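Local coordinates for protein hydrazine synthase subunit gamma (PDB 5C2V) that reduces nitric oxide to hydroxylamine, probably at one of its two c-type hemes, the first half-reaction of hydrazine synthesis in anammox bacteria, at residues I77-W88 with N244-L252; A171-E180 with Q302-A313. All blocks are in the same frame, centred on the assembly; numbering follows the deposited sequence.

Following the chain from its N terminus, the loop 77-88 comes first, beside the first heme, and carries a calcium site. Helix 170-179 follows, within the cytochrome c-like part of the chain. Residues 244-252 then return to 77-88 and close interaction 1 across 155 intervening residues, probably joining the two heme lobes. Helix 301-312, near the C terminus, packs on helix 170-179 and closes interaction 2 over 121 residues. The segments alternate along the chain, so the two loops cross instead of nesting. The centres of interactions 1 and 2 are about 31 Å apart and the contacts do not touch: interaction 2 pairs two helices, whereas interaction 1 docks the calcium-binding segment on 244-252.

Interaction 1. Residues I77-W88 with N244-L252. With CA (calcium ion), chain U; HEC (heme c), chain V.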
# COMPACT_ATOMS: atom_id res chain seq x y z
N ILE C 77 21.44 -21.62 -35.65
CA ILE C 77 22.63 -21.99 -34.89
C ILE C 77 22.38 -21.87 -33.39
O ILE C 77 22.00 -20.81 -32.89
CB ILE C 77 23.83 -21.11 -35.28
CG1 ILE C 77 24.06 -21.18 -36.80
CG2 ILE C 77 25.08 -21.53 -34.52
CD1 ILE C 77 25.16 -20.28 -37.30
N TRP C 78 22.60 -22.97 -32.67
CA TRP C 78 22.24 -23.06 -31.26
C TRP C 78 23.44 -23.32 -30.36
O TRP C 78 24.47 -23.83 -30.81
CB TRP C 78 21.21 -24.16 -31.05
CG TRP C 78 19.96 -23.96 -31.85
CD1 TRP C 78 19.65 -24.54 -33.04
CD2 TRP C 78 18.86 -23.11 -31.51
NE1 TRP C 78 18.42 -24.11 -33.47
CE2 TRP C 78 17.91 -23.23 -32.55
CE3 TRP C 78 18.58 -22.27 -30.43
CZ2 TRP C 78 16.71 -22.54 -32.54
CZ3 TRP C 78 17.38 -21.58 -30.43
CH2 TRP C 78 16.46 -21.72 -31.47
N ASP C 79 23.30 -22.99 -29.08
CA ASP C 79 24.30 -23.39 -28.10
C ASP C 79 23.73 -24.46 -27.17
O ASP C 79 22.96 -24.16 -26.26
CB ASP C 79 24.78 -22.16 -27.31
CG ASP C 79 25.90 -22.49 -26.35
OD1 ASP C 79 26.45 -23.60 -26.44
OD2 ASP C 79 26.23 -21.63 -25.50
N LEU C 80 24.12 -25.70 -27.42
CA LEU C 80 23.72 -26.86 -26.61
C LEU C 80 24.62 -27.05 -25.40
O LEU C 80 25.79 -26.65 -25.41
CB LEU C 80 23.71 -28.12 -27.48
CG LEU C 80 22.82 -28.05 -28.72
CD1 LEU C 80 22.80 -29.37 -29.47
CD2 LEU C 80 21.40 -27.62 -28.34
N GLY C 81 24.09 -27.68 -24.36
CA GLY C 81 24.78 -27.76 -23.08
C GLY C 81 25.63 -28.97 -22.77
O GLY C 81 26.21 -29.04 -21.68
N ASP C 82 25.71 -29.94 -23.68
CA ASP C 82 26.58 -31.08 -23.45
C ASP C 82 27.99 -30.91 -24.04
O ASP C 82 28.91 -31.64 -23.69
CB ASP C 82 25.95 -32.36 -24.02
CG ASP C 82 25.34 -32.14 -25.40
OD1 ASP C 82 25.77 -31.22 -26.11
OD2 ASP C 82 24.43 -32.91 -25.76
N GLU C 83 28.15 -29.93 -24.93
CA GLU C 83 29.44 -29.67 -25.57
C GLU C 83 30.21 -28.49 -24.98
O GLU C 83 31.28 -28.15 -25.46
CB GLU C 83 29.24 -29.45 -27.06
CG GLU C 83 28.25 -28.37 -27.37
CD GLU C 83 27.96 -28.28 -28.84
OE1 GLU C 83 28.64 -28.98 -29.62
OE2 GLU C 83 27.05 -27.51 -29.22
N GLY C 84 29.64 -27.86 -23.96
CA GLY C 84 30.23 -26.66 -23.40
C GLY C 84 29.56 -25.39 -23.89
O GLY C 84 29.08 -25.32 -25.02
N TRP C 85 29.53 -24.38 -23.02
CA TRP C 85 28.88 -23.11 -23.34
C TRP C 85 29.82 -22.21 -24.14
O TRP C 85 31.02 -22.17 -23.87
CB TRP C 85 28.42 -22.41 -22.07
CG TRP C 85 27.56 -23.25 -21.18
CD1 TRP C 85 27.87 -23.70 -19.92
CD2 TRP C 85 26.25 -23.75 -21.47
NE1 TRP C 85 26.83 -24.44 -19.42
CE2 TRP C 85 25.82 -24.49 -20.35
CE3 TRP C 85 25.40 -23.65 -22.57
CZ2 TRP C 85 24.58 -25.12 -20.30
CZ3 TRP C 85 24.16 -24.28 -22.52
CH2 TRP C 85 23.77 -25.00 -21.39
N GLY C 86 29.27 -21.49 -25.10
CA GLY C 86 30.07 -20.65 -25.97
C GLY C 86 30.55 -21.43 -27.18
O GLY C 86 31.22 -20.89 -28.06
N SER C 87 30.21 -22.72 -27.21
CA SER C 87 30.52 -23.58 -28.34
C SER C 87 29.28 -23.77 -29.19
O SER C 87 28.35 -24.46 -28.78
CB SER C 87 31.03 -24.94 -27.87
OG SER C 87 30.04 -25.62 -27.11
N TRP C 88 29.28 -23.19 -30.39
CA TRP C 88 28.08 -23.12 -31.22
C TRP C 88 27.96 -24.28 -32.21
O TRP C 88 28.96 -24.75 -32.76
CB TRP C 88 28.06 -21.80 -31.99
CG TRP C 88 28.12 -20.60 -31.10
CD1 TRP C 88 29.23 -19.89 -30.75
CD2 TRP C 88 27.02 -19.98 -30.43
NE1 TRP C 88 28.89 -18.86 -29.91
CE2 TRP C 88 27.54 -18.89 -29.70
CE3 TRP C 88 25.65 -20.23 -30.38
CZ2 TRP C 88 26.73 -18.06 -28.92
CZ3 TRP C 88 24.85 -19.40 -29.61
CH2 TRP C 88 25.40 -18.33 -28.89
N ASN C 244 23.56 -13.20 -38.40
CA ASN C 244 22.97 -14.50 -38.71
C ASN C 244 23.80 -15.64 -38.14
O ASN C 244 23.27 -16.69 -37.78
CB ASN C 244 22.82 -14.67 -40.23
CG ASN C 244 21.72 -13.81 -40.81
OD1 ASN C 244 20.65 -13.66 -40.21
ND2 ASN C 244 21.97 -13.24 -41.98
N THR C 245 25.11 -15.42 -38.07
CA THR C 245 26.05 -16.43 -37.59
C THR C 245 27.08 -15.83 -36.64
O THR C 245 27.44 -14.66 -36.78
CB THR C 245 26.80 -17.11 -38.76
OG1 THR C 245 27.79 -16.21 -39.27
CG2 THR C 245 25.84 -17.47 -39.87
N PRO C 246 27.55 -16.62 -35.67
CA PRO C 246 28.61 -16.14 -34.77
C PRO C 246 29.97 -16.05 -35.46
O PRO C 246 30.33 -16.94 -36.23
CB PRO C 246 28.64 -17.21 -33.67
CG PRO C 246 28.14 -18.44 -34.34
CD PRO C 246 27.09 -17.97 -35.31
N ILE C 247 30.70 -14.97 -35.19
CA ILE C 247 32.07 -14.84 -35.68
C ILE C 247 33.09 -15.23 -34.61
O ILE C 247 34.30 -15.12 -34.82
CB ILE C 247 32.36 -13.41 -36.19
CG1 ILE C 247 32.06 -12.38 -35.11
CG2 ILE C 247 31.56 -13.13 -37.45
CD1 ILE C 247 32.24 -10.95 -35.58
N ILE C 248 32.60 -15.67 -33.45
CA ILE C 248 33.46 -16.15 -32.37
C ILE C 248 32.96 -17.48 -31.82
O ILE C 248 31.85 -17.92 -32.13
CB ILE C 248 33.54 -15.14 -31.20
CG1 ILE C 248 32.18 -15.00 -30.51
CG2 ILE C 248 34.05 -13.79 -31.68
CD1 ILE C 248 32.20 -14.10 -29.30
N GLY C 249 33.79 -18.13 -31.00
CA GLY C 249 33.39 -19.36 -30.34
C GLY C 249 34.51 -20.04 -29.57
O GLY C 249 35.68 -19.75 -29.78
N LEU C 250 34.13 -20.94 -28.67
CA LEU C 250 35.10 -21.77 -27.96
C LEU C 250 34.73 -23.24 -28.10
O LEU C 250 33.74 -23.68 -27.52
CB LEU C 250 35.16 -21.38 -26.48
CG LEU C 250 35.64 -19.97 -26.15
CD1 LEU C 250 35.46 -19.66 -24.68
CD2 LEU C 250 37.09 -19.82 -26.56
N ASP C 251 35.53 -23.99 -28.83
CA ASP C 251 35.25 -25.40 -29.07
C ASP C 251 36.00 -26.29 -28.08
O ASP C 251 37.12 -25.99 -27.67
CB ASP C 251 35.63 -25.80 -30.50
CG ASP C 251 34.64 -25.27 -31.53
OD1 ASP C 251 33.49 -24.95 -31.15
OD2 ASP C 251 35.01 -25.18 -32.72
N LEU C 252 35.36 -27.39 -27.68
CA LEU C 252 35.99 -28.34 -26.79
C LEU C 252 36.88 -29.32 -27.55
O LEU C 252 37.70 -30.03 -26.96
CB LEU C 252 34.94 -29.11 -25.98
CG LEU C 252 34.67 -28.58 -24.56
CD1 LEU C 252 34.24 -27.12 -24.59
CD2 LEU C 252 33.63 -29.44 -23.85
CA CA U . 27.23 -25.64 -27.07
FE HEC V . 18.45 -32.13 -33.76
CHA HEC V . 21.68 -32.75 -34.74
CHB HEC V . 17.51 -35.19 -34.96
CHC HEC V . 15.25 -31.62 -32.56
CHD HEC V . 19.14 -28.82 -33.25
NA HEC V . 19.44 -33.71 -34.65
C1A HEC V . 20.76 -33.73 -35.04
C2A HEC V . 20.99 -34.94 -35.81
C3A HEC V . 19.82 -35.61 -35.86
C4A HEC V . 18.83 -34.85 -35.14
CMA HEC V . 19.54 -36.97 -36.56
CAA HEC V . 22.34 -35.37 -36.43
CBA HEC V . 22.27 -35.46 -37.95
CGA HEC V . 23.59 -35.91 -38.51
O1A HEC V . 24.56 -36.05 -37.73
O2A HEC V . 23.67 -36.14 -39.75
NB HEC V . 16.65 -33.16 -33.87
C1B HEC V . 16.60 -34.50 -34.19
C2B HEC V . 15.41 -35.06 -33.56
C3B HEC V . 14.78 -34.08 -32.91
C4B HEC V . 15.55 -32.86 -33.08
CMB HEC V . 14.97 -36.54 -33.68
CAB HEC V . 13.48 -34.19 -32.09
CBB HEC V . 13.70 -34.99 -30.79
NC HEC V . 17.38 -30.51 -33.06
C1C HEC V . 16.09 -30.53 -32.58
C2C HEC V . 15.82 -29.24 -31.97
C3C HEC V . 16.83 -28.43 -32.29
C4C HEC V . 17.88 -29.23 -32.89
CMC HEC V . 14.42 -28.80 -31.48
CAC HEC V . 16.96 -26.93 -31.93
CBC HEC V . 17.09 -26.75 -30.40
ND HEC V . 20.14 -30.95 -34.03
C1D HEC V . 20.21 -29.63 -33.59
C2D HEC V . 21.60 -29.23 -33.53
C3D HEC V . 22.39 -30.46 -34.00
C4D HEC V . 21.40 -31.48 -34.29
CMD HEC V . 22.16 -27.86 -33.10
CAD HEC V . 23.92 -30.59 -34.12
CBD HEC V . 24.50 -30.91 -32.74
CGD HEC V . 25.99 -31.07 -32.84
O1D HEC V . 26.64 -31.34 -31.79
O2D HEC V . 26.53 -30.91 -33.96
O HOH W 1 32.84 -27.87 -28.22
O HOH W 2 32.99 -24.05 -24.75
O HOH W 3 31.14 -25.89 -31.29
O HOH W 4 31.79 -22.45 -31.22
O HOH W 5 25.70 -25.99 -28.90
O HOH W 6 19.26 -32.70 -31.92
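Pro246 lies over one face of the Trp88 indole, with its CB 4.1 Å from the centroid of the five-membered ring, a CH-pi contact. Gly249 CA sits at the edge of the same ring, near its plane. The indole NE1 hydrogen-bonds to Tyr578 OH of the alpha subunit, and Trp214 of the beta subunit meets the ring edge-to-face. On the first segment, Trp78 has the heme thioether carbon CAC over one face, 3.5 Å from its NE1, while Trp85 has Asp79 OD2 at its edge and stacks on Trp580 of the alpha subunit. Ile77 points the end of its chain at the Pro246 ring: with CG1 anti to the carbonyl carbon (chi1 -55°) and the chain extended, Ile77 CD1 arrives 3.6 Å from Pro246 CD.

Further along, the backbones bond directly once, Leu250 N to Gly86 O at 3.0 Å. The N-H points almost straight at the oxygen (168°) but comes from above the carbonyl plane. One water accepts from Leu252 N and donates to Glu83 O, and two others donate to Asp251 OD1 while meeting the backbone O and N of Trp88. Asp251 OD2 is taken up by His272 NE2 and the backbone N of Arg213.

Behind this seam, Asp79 OD1 binds calcium at 2.3 Å, and its OD2 receives the N-H of Gly86 (3.1 Å), linking the ion to the type II turn from Gly84 to Ser87. Leu80 O, Ser87 O and a water are the other short ligands; Gly84 O, Ser87 OG and Glu83 OE2 stand farther off. The arrangement is a calcium-binding loop beside the first heme, docked onto an irregular stretch of the cytochrome c domain.

Interaction 2. Residues A171-E180 with Q302-A313; sequences AQKRGQKIFE and QELQDLVEYLKA
Tyr310 and Phe179 both set CG anti to the backbone N, Tyr310 with chi1 175°, and these choices send the two rings into each other. The edge of Tyr310 turns to the face of Phe179, an offset edge-to-face pair with centroids 5.1 Å apart and planes at 60°. Tyr310 CE2 comes down near the border of the Phe179 face, beside Phe179 CG. Over one face of Tyr310 stands Gln176: its CA is 3.8 Å from the ring centroid, almost on the normal, and its CB and CG continue along the CE1 side. Tyr310 is a knob in the hole formed by Gln172, Gly175, Gln176 and Phe179.

Gly175 lies where the helices meet. Their axes approach to 7.1 Å and cross at -103°, and Gly175 CA rests 3.5 Å from Asp306 O in a CA-H...O contact. Beyond it, Leu307 puts CD1 at the edge of the Phe179 ring and CD2 against Ile178 CG2 (3.7 Å). Gln172 lays its extended chain against Ala313 CB, with its amide NE2 bound to Phe161 O.

At the other border, Arg174 bends at chi3 and brings NH1 to Asp306, 2.7 Å from OD1 and 3.0 Å from OD2. The second is a hydrogen bond on the syn side of the carboxylate, although the two group planes are steeply inclined.

With Phe179 touching Cys186 and Leu311 touching heme, the apolar side probably borders the second heme, consistent with the crossed terminal helices of cytochrome c. The chemistry thus divides between this aromatic and aliphatic packing and a salt bridge in which partly exposed Arg174 probably compensates the charge of the buried Asp306 carboxylate.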
# COMPACT_ATOMS: atom_id res chain seq x y z
N ALA C 171 30.12 -24.87 -66.49
CA ALA C 171 30.65 -24.21 -65.32
C ALA C 171 30.89 -25.25 -64.24
O ALA C 171 31.93 -25.25 -63.57
CB ALA C 171 29.70 -23.13 -64.83
N GLN C 172 29.92 -26.14 -64.08
CA GLN C 172 30.00 -27.25 -63.14
C GLN C 172 31.06 -28.26 -63.57
O GLN C 172 31.81 -28.78 -62.74
CB GLN C 172 28.64 -27.92 -62.99
CG GLN C 172 27.58 -27.02 -62.38
CD GLN C 172 26.17 -27.57 -62.54
OE1 GLN C 172 25.98 -28.67 -63.07
NE2 GLN C 172 25.18 -26.82 -62.07
N LYS C 173 31.12 -28.54 -64.87
CA LYS C 173 32.17 -29.39 -65.42
C LYS C 173 33.53 -28.76 -65.20
O LYS C 173 34.51 -29.45 -64.92
CB LYS C 173 31.94 -29.65 -66.92
CG LYS C 173 30.84 -30.64 -67.24
CD LYS C 173 30.75 -30.88 -68.74
CE LYS C 173 29.31 -30.92 -69.21
NZ LYS C 173 29.07 -30.00 -70.35
N ARG C 174 33.59 -27.44 -65.34
CA ARG C 174 34.82 -26.70 -65.11
C ARG C 174 35.26 -26.81 -63.65
O ARG C 174 36.45 -26.95 -63.36
CB ARG C 174 34.65 -25.22 -65.49
CG ARG C 174 35.70 -24.70 -66.45
CD ARG C 174 35.43 -23.26 -66.85
NE ARG C 174 34.15 -23.10 -67.54
CZ ARG C 174 33.14 -22.36 -67.09
NH1 ARG C 174 33.25 -21.71 -65.94
NH2 ARG C 174 32.02 -22.28 -67.78
N GLY C 175 34.29 -26.76 -62.74
CA GLY C 175 34.56 -26.86 -61.32
C GLY C 175 34.94 -28.26 -60.87
O GLY C 175 35.68 -28.43 -59.90
N GLN C 176 34.43 -29.27 -61.58
CA GLN C 176 34.70 -30.66 -61.23
C GLN C 176 36.19 -30.99 -61.34
O GLN C 176 36.71 -31.79 -60.57
CB GLN C 176 33.89 -31.60 -62.12
CG GLN C 176 34.01 -33.07 -61.75
CD GLN C 176 33.18 -33.97 -62.65
OE1 GLN C 176 32.69 -33.54 -63.69
NE2 GLN C 176 33.03 -35.22 -62.25
N LYS C 177 36.86 -30.35 -62.29
CA LYS C 177 38.29 -30.56 -62.48
C LYS C 177 39.10 -29.97 -61.33
O LYS C 177 40.11 -30.54 -60.91
CB LYS C 177 38.75 -29.97 -63.81
CG LYS C 177 38.25 -30.73 -65.03
CD LYS C 177 38.78 -30.11 -66.31
CE LYS C 177 38.21 -28.73 -66.55
NZ LYS C 177 36.74 -28.79 -66.78
N ILE C 178 38.66 -28.81 -60.83
CA ILE C 178 39.31 -28.17 -59.69
C ILE C 178 39.07 -29.00 -58.43
O ILE C 178 39.99 -29.19 -57.62
CB ILE C 178 38.79 -26.73 -59.48
CG1 ILE C 178 39.51 -25.75 -60.42
CG2 ILE C 178 38.99 -26.28 -58.04
CD1 ILE C 178 39.02 -25.78 -61.85
N PHE C 179 37.85 -29.50 -58.28
CA PHE C 179 37.48 -30.34 -57.15
C PHE C 179 38.34 -31.60 -57.07
O PHE C 179 38.83 -31.97 -56.01
CB PHE C 179 36.00 -30.71 -57.23
CG PHE C 179 35.50 -31.50 -56.06
CD1 PHE C 179 34.99 -30.86 -54.94
CD2 PHE C 179 35.51 -32.89 -56.08
CE1 PHE C 179 34.52 -31.58 -53.86
CE2 PHE C 179 35.04 -33.62 -55.00
CZ PHE C 179 34.54 -32.96 -53.89
N GLU C 180 38.51 -32.25 -58.22
CA GLU C 180 39.19 -33.54 -58.26
C GLU C 180 40.69 -33.41 -58.52
O GLU C 180 41.40 -34.41 -58.64
CB GLU C 180 38.55 -34.43 -59.33
CG GLU C 180 37.11 -34.77 -59.04
CD GLU C 180 36.40 -35.37 -60.23
OE1 GLU C 180 35.36 -36.04 -60.03
OE2 GLU C 180 36.88 -35.18 -61.37
N GLN C 302 37.81 -17.06 -60.63
CA GLN C 302 36.99 -17.79 -61.59
C GLN C 302 36.96 -19.28 -61.24
O GLN C 302 35.91 -19.93 -61.28
CB GLN C 302 37.50 -17.57 -63.02
CG GLN C 302 36.39 -17.46 -64.06
CD GLN C 302 35.74 -18.79 -64.35
OE1 GLN C 302 36.42 -19.79 -64.61
NE2 GLN C 302 34.41 -18.83 -64.30
N GLU C 303 38.13 -19.81 -60.87
CA GLU C 303 38.25 -21.19 -60.43
C GLU C 303 37.40 -21.47 -59.19
O GLU C 303 36.70 -22.48 -59.12
CB GLU C 303 39.72 -21.53 -60.14
CG GLU C 303 40.62 -21.52 -61.36
CD GLU C 303 42.06 -21.85 -61.02
OE1 GLU C 303 42.67 -21.12 -60.21
OE2 GLU C 303 42.58 -22.85 -61.56
N LEU C 304 37.48 -20.56 -58.22
CA LEU C 304 36.75 -20.70 -56.97
C LEU C 304 35.24 -20.68 -57.20
O LEU C 304 34.50 -21.45 -56.60
CB LEU C 304 37.16 -19.59 -56.00
CG LEU C 304 38.66 -19.51 -55.71
CD1 LEU C 304 39.03 -18.19 -55.06
CD2 LEU C 304 39.11 -20.68 -54.85
N GLN C 305 34.80 -19.79 -58.09
CA GLN C 305 33.39 -19.67 -58.44
C GLN C 305 32.90 -20.93 -59.15
O GLN C 305 31.79 -21.41 -58.89
CB GLN C 305 33.15 -18.44 -59.31
CG GLN C 305 33.38 -17.11 -58.61
CD GLN C 305 33.18 -15.92 -59.53
OE1 GLN C 305 32.80 -16.08 -60.69
NE2 GLN C 305 33.43 -14.73 -59.01
N ASP C 306 33.73 -21.46 -60.04
CA ASP C 306 33.40 -22.72 -60.71
C ASP C 306 33.27 -23.85 -59.70
O ASP C 306 32.35 -24.67 -59.79
CB ASP C 306 34.46 -23.08 -61.75
CG ASP C 306 34.32 -22.27 -63.02
OD1 ASP C 306 33.21 -21.76 -63.29
OD2 ASP C 306 35.32 -22.15 -63.76
N LEU C 307 34.19 -23.89 -58.74
CA LEU C 307 34.16 -24.89 -57.68
C LEU C 307 32.88 -24.78 -56.86
O LEU C 307 32.27 -25.79 -56.50
CB LEU C 307 35.39 -24.74 -56.78
CG LEU C 307 35.58 -25.78 -55.67
CD1 LEU C 307 35.43 -27.19 -56.22
CD2 LEU C 307 36.93 -25.60 -55.00
N VAL C 308 32.47 -23.54 -56.59
CA VAL C 308 31.22 -23.28 -55.89
C VAL C 308 30.04 -23.81 -56.70
O VAL C 308 29.14 -24.45 -56.15
CB VAL C 308 31.02 -21.77 -55.63
CG1 VAL C 308 29.58 -21.47 -55.24
CG2 VAL C 308 31.98 -21.29 -54.55
N GLU C 309 30.05 -23.56 -58.01
CA GLU C 309 28.99 -24.04 -58.89
C GLU C 309 28.92 -25.56 -58.91
O GLU C 309 27.83 -26.14 -58.99
CB GLU C 309 29.19 -23.50 -60.31
CG GLU C 309 28.83 -22.03 -60.47
CD GLU C 309 27.34 -21.78 -60.30
OE1 GLU C 309 26.54 -22.72 -60.51
OE2 GLU C 309 26.97 -20.64 -59.95
N TYR C 310 30.08 -26.21 -58.85
CA TYR C 310 30.13 -27.67 -58.81
C TYR C 310 29.59 -28.19 -57.48
O TYR C 310 28.92 -29.23 -57.44
CB TYR C 310 31.55 -28.17 -59.04
CG TYR C 310 31.70 -29.67 -58.89
CD1 TYR C 310 31.08 -30.54 -59.78
CD2 TYR C 310 32.47 -30.22 -57.87
CE1 TYR C 310 31.21 -31.91 -59.65
CE2 TYR C 310 32.61 -31.59 -57.74
CZ TYR C 310 31.98 -32.43 -58.63
OH TYR C 310 32.12 -33.79 -58.49
N LEU C 311 29.89 -27.47 -56.40
CA LEU C 311 29.34 -27.81 -55.09
C LEU C 311 27.82 -27.69 -55.11
O LEU C 311 27.12 -28.52 -54.53
CB LEU C 311 29.93 -26.90 -54.01
CG LEU C 311 31.39 -27.17 -53.64
CD1 LEU C 311 31.92 -26.09 -52.71
CD2 LEU C 311 31.52 -28.54 -53.01
N LYS C 312 27.31 -26.67 -55.80
CA LYS C 312 25.88 -26.48 -55.96
C LYS C 312 25.24 -27.62 -56.75
O LYS C 312 24.03 -27.84 -56.66
CB LYS C 312 25.59 -25.14 -56.66
CG LYS C 312 25.96 -23.91 -55.85
CD LYS C 312 25.76 -22.65 -56.67
CE LYS C 312 24.34 -22.56 -57.22
NZ LYS C 312 24.16 -21.37 -58.10
N ALA C 313 26.06 -28.32 -57.53
CA ALA C 313 25.56 -29.39 -58.40
C ALA C 313 25.44 -30.72 -57.67
O ALA C 313 24.87 -31.67 -58.19
CB ALA C 313 26.47 -29.53 -59.61